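Local structure of hypothetical protein (2GSL) at residues Asp67-Phe72 with Glu115-Lys120. The protein might be a ribonuclease involved in RNA processing, built round a ribonuclease III-type helical domain and probably a member of the MrnC family. Residues are numbered along the deposited sequence; the frame is centred on the assembly and turned at random.
Sequences DLDEEF and EEEIKK
Asp69 and Glu117 face each other through their carboxylates, one from the turn that leads into helix 70-80, the other from helix 115-127. The side chains meet at about a right angle, their carboxylate planes turned 49° apart, with OD2 of Asp69 3.3 Å from OE2 of Glu117. Both atoms are acceptors, so no direct bond joins them; a water does. It donates to both, to OD2 of Asp69 at 2.7 Å and to OE2 of Glu117 at 2.5 Å, which probably eases the repulsion between two like charges. Glu117 reaches this water because its chain bends at chi2 (-82°) instead of running out straight. Its other oxygen, OE1, has a long salt bridge of 3.8 Å to NZ of Lys120, one turn further along the same helix, and this positive charge would further offset the paired acids.

Phe72 lies on the buried side of the bridge. Its CE1 is 4.4 Å from OE2 of Glu117, the oxygen approaching the ring obliquely, while Met109 of helix 93-111 and Lys114 also touch the phenylalanine. Asp69 occupies the N-cap position of helix 70-80, yet its carboxylate makes no capping bond and turns to the shared water instead. Ile118 also packs on Met109, so helix 93-111 serves as a common floor for both segments. What results is a small, water-bridged carboxylate pair on the surface of this all-helical ribonuclease III-type protein, joining the start of helix 70-80 to helix 115-127 away from the magnesium site.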
loop_
_atom_site.group_PDB
_atom_site.type_symbol
_atom_site.label_atom_id
_atom_site.label_comp_id
_atom_site.label_asym_id
_atom_site.label_seq_id
_atom_site.Cartn_x
_atom_site.Cartn_y
_atom_site.Cartn_z
ATOM N N ASP A 67 -14.899 -19.518 5.509
ATOM C CA ASP A 67 -13.915 -20.183 6.349
ATOM C C ASP A 67 -13.179 -19.253 7.322
ATOM O O ASP A 67 -12.332 -19.711 8.083
ATOM C CB ASP A 67 -12.899 -20.951 5.486
ATOM C CG ASP A 67 -13.552 -22.006 4.583
ATOM O OD1 ASP A 67 -14.576 -22.603 4.978
ATOM O OD2 ASP A 67 -13.021 -22.246 3.475
ATOM N N LEU A 68 -13.501 -17.958 7.310
ATOM C CA LEU A 68 -12.851 -16.990 8.205
ATOM C C LEU A 68 -13.434 -17.000 9.627
ATOM O O LEU A 68 -14.629 -17.225 9.816
ATOM C CB LEU A 68 -12.957 -15.571 7.623
ATOM C CG LEU A 68 -11.929 -15.118 6.573
ATOM C CD1 LEU A 68 -12.001 -15.995 5.353
ATOM C CD2 LEU A 68 -12.184 -13.667 6.188
ATOM N N ASP A 69 -12.589 -16.756 10.625
ATOM C CA ASP A 69 -13.050 -16.740 12.009
ATOM C C ASP A 69 -14.274 -15.837 12.140
ATOM O O ASP A 69 -14.486 -14.936 11.324
ATOM C CB ASP A 69 -11.952 -16.237 12.964
ATOM C CG ASP A 69 -10.728 -17.152 13.014
ATOM O OD1 ASP A 69 -10.899 -18.385 13.121
ATOM O OD2 ASP A 69 -9.591 -16.632 12.961
ATOM N N GLU A 70 -15.069 -16.086 13.176
ATOM C CA GLU A 70 -16.280 -15.318 13.449
ATOM C C GLU A 70 -16.063 -13.805 13.409
ATOM O O GLU A 70 -16.779 -13.079 12.708
ATOM C CB GLU A 70 -16.838 -15.712 14.822
ATOM C CG GLU A 70 -17.879 -16.815 14.780
ATOM C CD GLU A 70 -19.178 -16.350 14.142
ATOM O OE1 GLU A 70 -20.092 -17.188 13.958
ATOM O OE2 GLU A 70 -19.283 -15.140 13.827
ATOM N N GLU A 71 -15.081 -13.342 14.177
ATOM C CA GLU A 71 -14.752 -11.918 14.265
ATOM C C GLU A 71 -14.636 -11.233 12.900
ATOM O O GLU A 71 -15.037 -10.077 12.733
ATOM C CB GLU A 71 -13.446 -11.748 15.050
ATOM C CG GLU A 71 -12.801 -10.372 14.960
ATOM C CD GLU A 71 -11.521 -10.283 15.780
ATOM O OE1 GLU A 71 -10.666 -11.201 15.675
ATOM O OE2 GLU A 71 -11.367 -9.287 16.524
ATOM N N PHE A 72 -14.091 -11.957 11.930
ATOM C CA PHE A 72 -13.906 -11.430 10.591
ATOM C C PHE A 72 -15.171 -11.500 9.765
ATOM O O PHE A 72 -15.485 -10.576 9.015
ATOM C CB PHE A 72 -12.775 -12.186 9.902
ATOM C CG PHE A 72 -11.455 -11.995 10.565
ATOM C CD1 PHE A 72 -10.721 -13.082 11.015
ATOM C CD2 PHE A 72 -10.967 -10.713 10.792
ATOM C CE1 PHE A 72 -9.516 -12.887 11.692
ATOM C CE2 PHE A 72 -9.772 -10.507 11.463
ATOM C CZ PHE A 72 -9.044 -11.588 11.915
ATOM N N GLU A 115 -1.075 -10.548 10.731
ATOM C CA GLU A 115 -0.443 -10.527 9.421
ATOM C C GLU A 115 -0.213 -11.938 8.881
ATOM O O GLU A 115 0.078 -12.120 7.698
ATOM C CB GLU A 115 0.887 -9.753 9.483
ATOM C CG GLU A 115 0.940 -8.461 8.638
ATOM C CD GLU A 115 1.468 -8.693 7.213
ATOM O OE1 GLU A 115 2.645 -9.092 7.070
ATOM O OE2 GLU A 115 0.711 -8.476 6.238
ATOM N N GLU A 116 -0.341 -12.946 9.734
ATOM C CA GLU A 116 -0.144 -14.314 9.267
ATOM C C GLU A 116 -1.412 -14.812 8.587
ATOM O O GLU A 116 -1.377 -15.727 7.764
ATOM C CB GLU A 116 0.211 -15.244 10.432
ATOM C CG GLU A 116 0.350 -16.702 10.011
ATOM C CD GLU A 116 1.469 -16.917 8.997
ATOM O OE1 GLU A 116 1.481 -17.985 8.343
ATOM O OE2 GLU A 116 2.339 -16.025 8.862
ATOM N N GLU A 117 -2.534 -14.203 8.952
ATOM C CA GLU A 117 -3.828 -14.562 8.387
ATOM C C GLU A 117 -3.941 -13.943 6.995
ATOM O O GLU A 117 -4.641 -14.461 6.124
ATOM C CB GLU A 117 -4.949 -14.045 9.291
ATOM C CG GLU A 117 -4.993 -14.703 10.669
ATOM C CD GLU A 117 -5.699 -16.049 10.655
ATOM O OE1 GLU A 117 -5.321 -16.914 9.838
ATOM O OE2 GLU A 117 -6.633 -16.243 11.469
ATOM N N ILE A 118 -3.234 -12.835 6.797
ATOM C CA ILE A 118 -3.235 -12.147 5.516
ATOM C C ILE A 118 -2.451 -12.954 4.486
ATOM O O ILE A 118 -2.885 -13.096 3.337
ATOM C CB ILE A 118 -2.608 -10.756 5.646
ATOM C CG1 ILE A 118 -3.390 -9.939 6.677
ATOM C CG2 ILE A 118 -2.608 -10.058 4.302
ATOM C CD1 ILE A 118 -2.800 -8.596 6.959
ATOM N N LYS A 119 -1.303 -13.491 4.902
ATOM C CA LYS A 119 -0.460 -14.289 4.013
ATOM C C LYS A 119 -1.189 -15.525 3.500
ATOM O O LYS A 119 -0.969 -15.965 2.373
ATOM C CB LYS A 119 0.830 -14.727 4.725
ATOM C CG LYS A 119 1.768 -15.550 3.841
ATOM C CD LYS A 119 3.145 -15.781 4.485
ATOM C CE LYS A 119 4.167 -16.305 3.445
ATOM N NZ LYS A 119 5.558 -16.486 3.976
ATOM N N LYS A 120 -2.069 -16.083 4.316
ATOM C CA LYS A 120 -2.783 -17.276 3.897
ATOM C C LYS A 120 -3.766 -16.952 2.767
ATOM O O LYS A 120 -3.981 -17.763 1.869
ATOM C CB LYS A 120 -3.499 -17.889 5.101
ATOM C CG LYS A 120 -3.823 -19.353 4.938
ATOM C CD LYS A 120 -3.848 -20.068 6.280
ATOM C CE LYS A 120 -4.994 -19.603 7.168
ATOM N NZ LYS A 120 -5.081 -20.398 8.444
HETATM O O HOH W 1 -8.840 -15.676 10.564
#